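Local coordinates for protein beta-fructofuranosidase, insoluble isoenzyme CWINV1 (Arabidopsis thaliana, PDB 2OXB) that hydrolyses terminal non-reducing beta-D-fructofuranoside residues, using sucrose and 1-kestose and, less readily, neokestose and levan, at residues Y271-A276 with N295-V300; S448-S451 with D457-T460; N18-P23 with G310-P315. The protein carries 1 engineered substitution. All blocks are in the same frame, centred on the assembly; numbering follows the deposited sequence.

The three contacts trace a path from the sucrose pocket of a family 32 glycosidase to its C-terminal beta-sandwich, illustrating how loops tie a catalytic propeller to an accessory domain. Contact 3 holds the catalytic aspartate, and the centres of contacts 1 and 3 are about 12 Å apart. The two meet where Glu296 OE1 approaches Gly310 N, probably as a hydrogen bond, and where Ala276 packs on Asp19 and Pro20; both also touch the bound fructose. Contact 2, about 12 Å from contact 1 between centres, belongs to the sandwich. A probable hydrogen bond from Asp457 N to Ser297 O (2.7 Å) joins them, and both touch one N-linked sugar. Contacts 2 and 3 do not touch; their nearest atoms are about 12 Å apart.

Contact 1: Y271-A276 with N295-V300; sequences YGKYYA and NESSSV. With NAG (2-acetamido-2-deoxy-beta-D-glucopyranose), chain C; FRU (beta-D-fructofuranose), chain B.
Two irregular loops come closest at Lys273 and Asn295, whose CA atoms lie 6.3 Å apart, and Lys273 is itself the centre of an inverse gamma turn closed by a weak bond from Tyr274 N to Gly272 O. Its side chain leaves with CG anti to the backbone N (chi1 -160°) and then bends at each later torsion, so that the aliphatic part passes obliquely over Asn295, with CD 3.5 Å from Asn295 CB. The bends deliver the ammonium to the serine hydroxyl: Lys273 NZ donates to Ser297 OG at 2.6 Å. Both loops belong to the five-bladed beta-propeller of family 32, where they lie beside strands 278-282 and 287-291 and face the C-terminal sandwich through strand 461-465. Asn295 carries an N-linked glycan, its ND2 bonded covalently to C1 of the N-acetylglucosamine, whose C6 comes within 3.3 Å of Glu296 O. At the other end of 271-276, Tyr275 reaches the substrate pocket. Its CE2 lies 3.1 Å from O1 of the fructose, which approaches the ring obliquely, while Tyr275 OH is hydrogen-bonded to Leu234 O and to the engineered Gln199.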
loop_
_atom_site.group_PDB
_atom_site.type_symbol
_atom_site.label_atom_id
_atom_site.label_comp_id
_atom_site.label_asym_id
_atom_site.label_seq_id
_atom_site.Cartn_x
_atom_site.Cartn_y
_atom_site.Cartn_z
ATOM N N TYR A 271 2.215 2.251 7.565
ATOM C CA TYR A 271 1.830 2.287 8.968
ATOM C C TYR A 271 0.635 3.172 9.252
ATOM O O TYR A 271 0.613 3.907 10.239
ATOM C CB TYR A 271 3.026 2.718 9.812
ATOM C CG TYR A 271 4.150 1.709 9.769
ATOM C CD1 TYR A 271 4.327 0.786 10.804
ATOM C CD2 TYR A 271 5.004 1.644 8.666
ATOM C CE1 TYR A 271 5.327 -0.179 10.749
ATOM C CE2 TYR A 271 6.005 0.688 8.595
ATOM C CZ TYR A 271 6.161 -0.220 9.645
ATOM O OH TYR A 271 7.167 -1.147 9.569
ATOM N N GLY A 272 -0.372 3.060 8.386
ATOM C CA GLY A 272 -1.591 3.849 8.490
ATOM C C GLY A 272 -2.744 3.121 7.826
ATOM O O GLY A 272 -2.860 1.916 7.985
ATOM N N LYS A 273 -3.588 3.815 7.073
ATOM C CA LYS A 273 -4.712 3.141 6.442
ATOM C C LYS A 273 -4.329 2.453 5.138
ATOM O O LYS A 273 -4.478 3.021 4.054
ATOM C CB LYS A 273 -5.856 4.123 6.180
ATOM C CG LYS A 273 -7.214 3.453 5.973
ATOM C CD LYS A 273 -7.763 2.878 7.279
ATOM C CE LYS A 273 -8.563 3.906 8.077
ATOM N NZ LYS A 273 -9.828 4.363 7.393
ATOM N N TYR A 274 -3.860 1.215 5.233
ATOM C CA TYR A 274 -3.471 0.481 4.044
ATOM C C TYR A 274 -4.038 -0.927 4.072
ATOM O O TYR A 274 -4.173 -1.511 5.141
ATOM C CB TYR A 274 -1.954 0.392 3.984
ATOM C CG TYR A 274 -1.374 0.513 2.602
ATOM C CD1 TYR A 274 -1.690 1.604 1.799
ATOM C CD2 TYR A 274 -0.449 -0.417 2.125
ATOM C CE1 TYR A 274 -1.107 1.784 0.562
ATOM C CE2 TYR A 274 0.150 -0.249 0.872
ATOM C CZ TYR A 274 -0.188 0.869 0.099
ATOM O OH TYR A 274 0.414 1.107 -1.119
ATOM N N TYR A 275 -4.363 -1.486 2.907
ATOM C CA TYR A 275 -4.873 -2.852 2.887
ATOM C C TYR A 275 -5.031 -3.496 1.519
ATOM O O TYR A 275 -5.097 -2.825 0.500
ATOM C CB TYR A 275 -6.200 -2.920 3.628
ATOM C CG TYR A 275 -6.531 -4.297 4.144
ATOM C CD1 TYR A 275 -5.641 -4.979 5.000
ATOM C CD2 TYR A 275 -7.760 -4.900 3.837
ATOM C CE1 TYR A 275 -5.976 -6.222 5.540
ATOM C CE2 TYR A 275 -8.104 -6.136 4.373
ATOM C CZ TYR A 275 -7.214 -6.790 5.224
ATOM O OH TYR A 275 -7.588 -7.986 5.782
ATOM N N ALA A 276 -5.092 -4.823 1.521
ATOM C CA ALA A 276 -5.258 -5.601 0.306
ATOM C C ALA A 276 -4.148 -5.342 -0.712
ATOM O O ALA A 276 -4.297 -5.675 -1.892
ATOM C CB ALA A 276 -6.616 -5.305 -0.303
ATOM N N ASN A 295 -8.838 1.895 3.134
ATOM C CA ASN A 295 -10.200 2.031 3.609
ATOM C C ASN A 295 -10.715 3.436 3.422
ATOM O O ASN A 295 -10.061 4.305 2.861
ATOM C CB ASN A 295 -10.233 1.753 5.110
ATOM C CG ASN A 295 -11.132 0.614 5.484
ATOM O OD1 ASN A 295 -12.108 0.320 4.793
ATOM N ND2 ASN A 295 -10.815 -0.018 6.613
ATOM N N GLU A 296 -11.896 3.642 3.977
ATOM C CA GLU A 296 -12.572 4.919 3.960
ATOM C C GLU A 296 -12.725 5.294 5.440
ATOM O O GLU A 296 -13.489 4.642 6.146
ATOM C CB GLU A 296 -13.946 4.738 3.345
ATOM C CG GLU A 296 -14.603 6.017 2.918
ATOM C CD GLU A 296 -14.102 6.481 1.570
ATOM O OE1 GLU A 296 -14.195 5.673 0.628
ATOM O OE2 GLU A 296 -13.626 7.636 1.463
ATOM N N SER A 297 -12.009 6.320 5.909
ATOM C CA SER A 297 -12.076 6.738 7.319
ATOM C C SER A 297 -13.370 7.450 7.728
ATOM O O SER A 297 -13.506 7.883 8.871
ATOM C CB SER A 297 -10.886 7.647 7.672
ATOM O OG SER A 297 -9.679 6.919 7.844
ATOM N N SER A 298 -14.312 7.580 6.799
ATOM C CA SER A 298 -15.583 8.238 7.094
ATOM C C SER A 298 -16.614 7.192 7.461
ATOM O O SER A 298 -16.558 6.056 6.995
ATOM C CB SER A 298 -16.089 9.008 5.878
ATOM O OG SER A 298 -16.628 8.116 4.922
ATOM N N SER A 299 -17.567 7.579 8.295
ATOM C CA SER A 299 -18.609 6.660 8.709
ATOM C C SER A 299 -19.383 6.185 7.483
ATOM O O SER A 299 -19.517 6.909 6.506
ATOM C CB SER A 299 -19.557 7.355 9.687
ATOM O OG SER A 299 -20.401 8.264 9.001
ATOM N N VAL A 300 -19.892 4.962 7.553
ATOM C CA VAL A 300 -20.656 4.379 6.465
ATOM C C VAL A 300 -21.829 5.264 6.099
ATOM O O VAL A 300 -22.179 5.384 4.928
ATOM C CB VAL A 300 -21.196 2.991 6.855
ATOM C CG1 VAL A 300 -21.989 2.380 5.704
ATOM C CG2 VAL A 300 -20.033 2.093 7.257
HETATM C C1 NAG C . -11.631 0.185 7.791
HETATM C C2 NAG C . -10.749 0.457 9.020
HETATM C C3 NAG C . -11.556 0.996 10.218
HETATM C C4 NAG C . -12.588 2.059 9.831
HETATM C C5 NAG C . -13.398 1.496 8.667
HETATM C C6 NAG C . -14.566 2.335 8.166
HETATM C C7 NAG C . -10.485 -1.439 10.495
HETATM C C8 NAG C . -11.514 -2.551 10.311
HETATM N N2 NAG C . -10.084 -0.772 9.415
HETATM O O3 NAG C . -10.674 1.522 11.199
HETATM O O4 NAG C . -13.432 2.313 10.941
HETATM O O5 NAG C . -12.526 1.268 7.555
HETATM O O6 NAG C . -15.315 1.620 7.188
HETATM O O7 NAG C . -10.063 -1.190 11.623
HETATM C C1 FRU B . -9.854 -8.078 1.670
HETATM C C2 FRU B . -10.937 -9.126 1.387
HETATM C C3 FRU B . -10.354 -10.344 0.644
HETATM C C4 FRU B . -11.491 -10.813 -0.217
HETATM C C5 FRU B . -12.210 -9.497 -0.512
HETATM C C6 FRU B . -13.722 -9.596 -0.455
HETATM O O1 FRU B . -8.882 -8.566 2.578
HETATM O O2 FRU B . -11.756 -9.611 2.514
HETATM O O3 FRU B . -9.921 -11.388 1.513
HETATM O O4 FRU B . -11.030 -11.439 -1.419
HETATM O O5 FRU B . -11.819 -8.547 0.468
HETATM O O6 FRU B . -14.158 -10.345 -1.575
#

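Contact 2: S448-S451 with D457-T460. With NAG (2-acetamido-2-deoxy-beta-D-glucopyranose), chain C.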
loop_
_atom_site.group_PDB
_atom_site.type_symbol
_atom_site.label_atom_id
_atom_site.label_comp_id
_atom_site.label_asym_id
_atom_site.label_seq_id
_atom_site.Cartn_x
_atom_site.Cartn_y
_atom_site.Cartn_z
ATOM N N SER A 448 -6.089 13.545 15.084
ATOM C CA SER A 448 -6.965 14.038 16.153
ATOM C C SER A 448 -7.797 15.283 15.820
ATOM O O SER A 448 -8.931 15.405 16.265
ATOM C CB SER A 448 -6.118 14.331 17.382
ATOM O OG SER A 448 -5.132 15.285 17.048
ATOM N N ARG A 449 -7.221 16.217 15.069
ATOM C CA ARG A 449 -7.937 17.431 14.678
ATOM C C ARG A 449 -8.064 17.547 13.151
ATOM O O ARG A 449 -8.323 18.630 12.634
ATOM C CB ARG A 449 -7.238 18.695 15.226
ATOM C CG ARG A 449 -7.481 19.014 16.725
ATOM C CD ARG A 449 -6.530 18.263 17.657
ATOM N NE ARG A 449 -7.231 17.597 18.757
ATOM C CZ ARG A 449 -8.010 18.213 19.646
ATOM N NH1 ARG A 449 -8.195 19.526 19.579
ATOM N NH2 ARG A 449 -8.612 17.510 20.598
ATOM N N SER A 450 -7.893 16.436 12.436
ATOM C CA SER A 450 -7.985 16.448 10.979
ATOM C C SER A 450 -9.276 17.044 10.428
ATOM O O SER A 450 -9.302 17.512 9.286
ATOM C CB SER A 450 -7.808 15.033 10.410
ATOM O OG SER A 450 -6.434 14.668 10.340
ATOM N N SER A 451 -10.345 17.028 11.220
ATOM C CA SER A 451 -11.613 17.578 10.764
ATOM C C SER A 451 -12.420 18.018 11.952
ATOM O O SER A 451 -12.047 17.744 13.094
ATOM C CB SER A 451 -12.412 16.541 9.992
ATOM O OG SER A 451 -13.132 15.714 10.873
ATOM N N ASP A 457 -12.617 8.644 11.326
ATOM C CA ASP A 457 -11.540 7.802 11.827
ATOM C C ASP A 457 -10.352 8.696 12.200
ATOM O O ASP A 457 -9.408 8.839 11.428
ATOM C CB ASP A 457 -11.153 6.815 10.727
ATOM C CG ASP A 457 -10.710 5.478 11.267
ATOM O OD1 ASP A 457 -10.690 4.498 10.488
ATOM O OD2 ASP A 457 -10.379 5.412 12.467
ATOM N N LYS A 458 -10.412 9.303 13.383
ATOM C CA LYS A 458 -9.353 10.203 13.867
ATOM C C LYS A 458 -8.104 9.529 14.447
ATOM O O LYS A 458 -7.219 10.222 14.962
ATOM C CB LYS A 458 -9.912 11.150 14.940
ATOM C CG LYS A 458 -10.082 12.593 14.503
ATOM C CD LYS A 458 -11.128 12.708 13.402
ATOM C CE LYS A 458 -11.222 14.133 12.895
ATOM N NZ LYS A 458 -9.883 14.611 12.446
ATOM N N THR A 459 -8.033 8.199 14.371
ATOM C CA THR A 459 -6.892 7.480 14.917
ATOM C C THR A 459 -5.584 7.888 14.252
ATOM O O THR A 459 -5.444 7.864 13.029
ATOM C CB THR A 459 -7.051 5.921 14.808
ATOM O OG1 THR A 459 -6.370 5.430 13.644
ATOM C CG2 THR A 459 -8.523 5.532 14.732
ATOM N N THR A 460 -4.633 8.273 15.095
ATOM C CA THR A 460 -3.313 8.692 14.665
ATOM C C THR A 460 -2.417 7.475 14.437
ATOM O O THR A 460 -2.453 6.507 15.204
ATOM C CB THR A 460 -2.669 9.600 15.726
ATOM O OG1 THR A 460 -3.439 10.801 15.842
ATOM C CG2 THR A 460 -1.235 9.938 15.354
HETATM C C1 NAG C . -11.631 0.185 7.791
HETATM C C2 NAG C . -10.749 0.457 9.020
HETATM C C3 NAG C . -11.556 0.996 10.218
HETATM C C4 NAG C . -12.588 2.059 9.831
HETATM C C5 NAG C . -13.398 1.496 8.667
HETATM C C6 NAG C . -14.566 2.335 8.166
HETATM C C7 NAG C . -10.485 -1.439 10.495
HETATM C C8 NAG C . -11.514 -2.551 10.311
HETATM N N2 NAG C . -10.084 -0.772 9.415
HETATM O O3 NAG C . -10.674 1.522 11.199
HETATM O O4 NAG C . -13.432 2.313 10.941
HETATM O O5 NAG C . -12.526 1.268 7.555
HETATM O O6 NAG C . -15.315 1.620 7.188
HETATM O O7 NAG C . -10.063 -1.190 11.623
#
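Lys458 leans across to Ser448, and the two CA atoms are 5.1 Å apart, the nearest pair between 448-451 and 457-460. Its side chain repays being followed atom by atom. CB is directed toward the opposing segment without yet touching it, and CG is the first to arrive, lying 3.5 Å from the carbonyl O of Ser448. The chain turns at chi2 (65°) and runs extended through CD, carrying CE to within 3.2 Å of Ser451 OG. A second turn at chi4 (55°) then brings NZ to the backbone of the other segment. There it donates a hydrogen bond to the carbonyl O of Gln447, just before Ser448. The same NZ is modelled close to the backbone N atoms of Ser450 and Ser451, but these are all donors, and at this resolution such approaches are doubtful.

The hydroxyls of both segments look elsewhere for partners: Ser448 OG bonds to Asp446 OD2, Ser450 OG to Thr423 OG1 and Thr460 OG1 to Gln447 N. Asp457 faces the propeller instead, where its OD1 accepts a hydrogen bond of 3.1 Å from O3 of the N-acetylglucosamine on Asn295, and forms a long, weak ion pair with Lys273 NZ. Taken together, the two segments fold back on each other as the long connecting loop of a beta-hairpin, joining antiparallel neighbours 439-446 and 461-465 in the C-terminal beta-sandwich.

Contact 3: N18-P23 with G310-P315; sequences NDPNGP and GIQTIP. With FRU (beta-D-fructofuranose), chain B.
Pro20 and Gln312 meet obliquely behind the NDPNG motif of family 32, on a propeller strand, 15-26, that shows how one strand can serve two faces. Pro20 directs its ring toward the loop 310-315, whereas Asn18 and Asp19, just before it on the strand, start away from the loop, and their carboxamide and carboxylate lie by the bound fructose. Gln312 keeps CG anti to its backbone N (chi1 -157°), and a bend at chi2 swings the amide back to the strand. The amide thereby lies by the proline ring, although its exact seating there is doubtful, while NE2 stays 4.1 Å from Asn18 O, too far for a hydrogen bond. Trp291 of strand 287-291 also touches the Gln312 side chain.

On the pocket side, Asp19 is the active-site aspartate, which acts as the nucleophile in this family. Its OD1 stands 3.8 Å from the fructose anomeric carbon C2, and OD2 is hydrogen-bonded to Ser79 OG, which itself bonds the sugar. Shortening Asp19 to an alanine is likely to cost the enzyme the nucleophilic carboxylate beside C2 and to leave Ser79 OG without that partner. Asn21, next but one along the strand, is bonded through OD1 to Gln35 NE2, a second residue of the pocket. Asn18 also faces the sugar, its OD1 3.2 Å from the ring oxygen O5 of the fructose.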
loop_
_atom_site.group_PDB
_atom_site.type_symbol
_atom_site.label_atom_id
_atom_site.label_comp_id
_atom_site.label_asym_id
_atom_site.label_seq_id
_atom_site.Cartn_x
_atom_site.Cartn_y
_atom_site.Cartn_z
ATOM N N ASN A 18 -13.030 -2.074 -3.468
ATOM C CA ASN A 18 -12.239 -2.840 -2.507
ATOM C C ASN A 18 -10.834 -3.200 -3.007
ATOM O O ASN A 18 -10.086 -2.338 -3.476
ATOM C CB ASN A 18 -13.017 -4.110 -2.123
ATOM C CG ASN A 18 -12.486 -4.778 -0.867
ATOM O OD1 ASN A 18 -13.084 -5.727 -0.363
ATOM N ND2 ASN A 18 -11.361 -4.295 -0.360
ATOM N N ASP A 19 -10.493 -4.480 -2.884
ATOM C CA ASP A 19 -9.200 -5.014 -3.289
ATOM C C ASP A 19 -8.785 -4.695 -4.731
ATOM O O ASP A 19 -9.623 -4.516 -5.621
ATOM C CB ASP A 19 -9.189 -6.545 -3.126
ATOM C CG ASP A 19 -9.063 -6.992 -1.690
ATOM O OD1 ASP A 19 -9.654 -6.345 -0.800
ATOM O OD2 ASP A 19 -8.380 -8.012 -1.460
ATOM N N PRO A 20 -7.464 -4.597 -4.962
ATOM C CA PRO A 20 -6.851 -4.324 -6.268
ATOM C C PRO A 20 -6.647 -5.721 -6.860
ATOM O O PRO A 20 -6.067 -6.596 -6.200
ATOM C CB PRO A 20 -5.511 -3.671 -5.909
ATOM C CG PRO A 20 -5.680 -3.243 -4.456
ATOM C CD PRO A 20 -6.488 -4.357 -3.885
ATOM N N ASN A 21 -7.116 -5.943 -8.083
ATOM C CA ASN A 21 -6.989 -7.267 -8.695
ATOM C C ASN A 21 -6.232 -7.287 -10.027
ATOM O O ASN A 21 -6.310 -6.348 -10.824
ATOM C CB ASN A 21 -8.385 -7.875 -8.894
ATOM C CG ASN A 21 -9.163 -8.021 -7.583
ATOM O OD1 ASN A 21 -10.384 -8.052 -7.576
ATOM N ND2 ASN A 21 -8.443 -8.141 -6.472
ATOM N N GLY A 22 -5.488 -8.370 -10.241
ATOM C CA GLY A 22 -4.731 -8.592 -11.471
ATOM C C GLY A 22 -3.985 -7.449 -12.141
ATOM O O GLY A 22 -4.223 -7.160 -13.315
ATOM N N PRO A 23 -3.061 -6.791 -11.433
ATOM C CA PRO A 23 -2.312 -5.686 -12.020
ATOM C C PRO A 23 -1.171 -6.195 -12.902
ATOM O O PRO A 23 -0.353 -7.013 -12.468
ATOM C CB PRO A 23 -1.808 -4.952 -10.792
ATOM C CG PRO A 23 -1.472 -6.076 -9.875
ATOM C CD PRO A 23 -2.672 -6.999 -10.027
ATOM N N GLY A 310 -13.949 4.050 -1.100
ATOM C CA GLY A 310 -12.768 3.374 -1.601
ATOM C C GLY A 310 -11.977 4.085 -2.679
ATOM O O GLY A 310 -12.487 4.410 -3.750
ATOM N N ILE A 311 -10.711 4.339 -2.373
ATOM C CA ILE A 311 -9.808 4.979 -3.319
ATOM C C ILE A 311 -8.629 4.024 -3.477
ATOM O O ILE A 311 -8.476 3.083 -2.698
ATOM C CB ILE A 311 -9.269 6.335 -2.809
ATOM C CG1 ILE A 311 -8.266 6.111 -1.681
ATOM C CG2 ILE A 311 -10.411 7.207 -2.368
ATOM C CD1 ILE A 311 -7.592 7.350 -1.200
ATOM N N GLN A 312 -7.798 4.262 -4.484
ATOM C CA GLN A 312 -6.633 3.422 -4.706
ATOM C C GLN A 312 -5.423 4.321 -4.524
ATOM O O GLN A 312 -5.330 5.379 -5.145
ATOM C CB GLN A 312 -6.652 2.855 -6.122
ATOM C CG GLN A 312 -5.838 1.595 -6.278
ATOM C CD GLN A 312 -6.540 0.363 -5.700
ATOM O OE1 GLN A 312 -5.917 -0.687 -5.504
ATOM N NE2 GLN A 312 -7.844 0.481 -5.445
ATOM N N THR A 313 -4.510 3.919 -3.651
ATOM C CA THR A 313 -3.318 4.708 -3.429
ATOM C C THR A 313 -2.446 4.711 -4.680
ATOM O O THR A 313 -2.454 3.756 -5.468
ATOM C CB THR A 313 -2.497 4.141 -2.282
ATOM O OG1 THR A 313 -2.157 2.781 -2.577
ATOM C CG2 THR A 313 -3.282 4.210 -1.003
ATOM N N ILE A 314 -1.681 5.783 -4.848
ATOM C CA ILE A 314 -0.806 5.899 -5.997
ATOM C C ILE A 314 0.128 4.709 -6.069
ATOM O O ILE A 314 0.749 4.326 -5.075
ATOM C CB ILE A 314 0.053 7.182 -5.952
ATOM C CG1 ILE A 314 0.926 7.246 -7.200
ATOM C CG2 ILE A 314 0.938 7.174 -4.706
ATOM C CD1 ILE A 314 1.992 8.298 -7.128
ATOM N N PRO A 315 0.240 4.107 -7.258
ATOM C CA PRO A 315 1.119 2.953 -7.433
ATOM C C PRO A 315 2.495 3.303 -6.894
ATOM O O PRO A 315 3.050 4.322 -7.248
ATOM C CB PRO A 315 1.102 2.744 -8.944
ATOM C CG PRO A 315 -0.303 3.161 -9.313
ATOM C CD PRO A 315 -0.449 4.443 -8.518
HETATM C C1 FRU B . -9.854 -8.078 1.670
HETATM C C2 FRU B . -10.937 -9.126 1.387
HETATM C C3 FRU B . -10.354 -10.344 0.644
HETATM C C4 FRU B . -11.491 -10.813 -0.217
HETATM C C5 FRU B . -12.210 -9.497 -0.512
HETATM C C6 FRU B . -13.722 -9.596 -0.455
HETATM O O1 FRU B . -8.882 -8.566 2.578
HETATM O O2 FRU B . -11.756 -9.611 2.514
HETATM O O3 FRU B . -9.921 -11.388 1.513
HETATM O O4 FRU B . -11.030 -11.439 -1.419
HETATM O O5 FRU B . -11.819 -8.547 0.468
HETATM O O6 FRU B . -14.158 -10.345 -1.575
#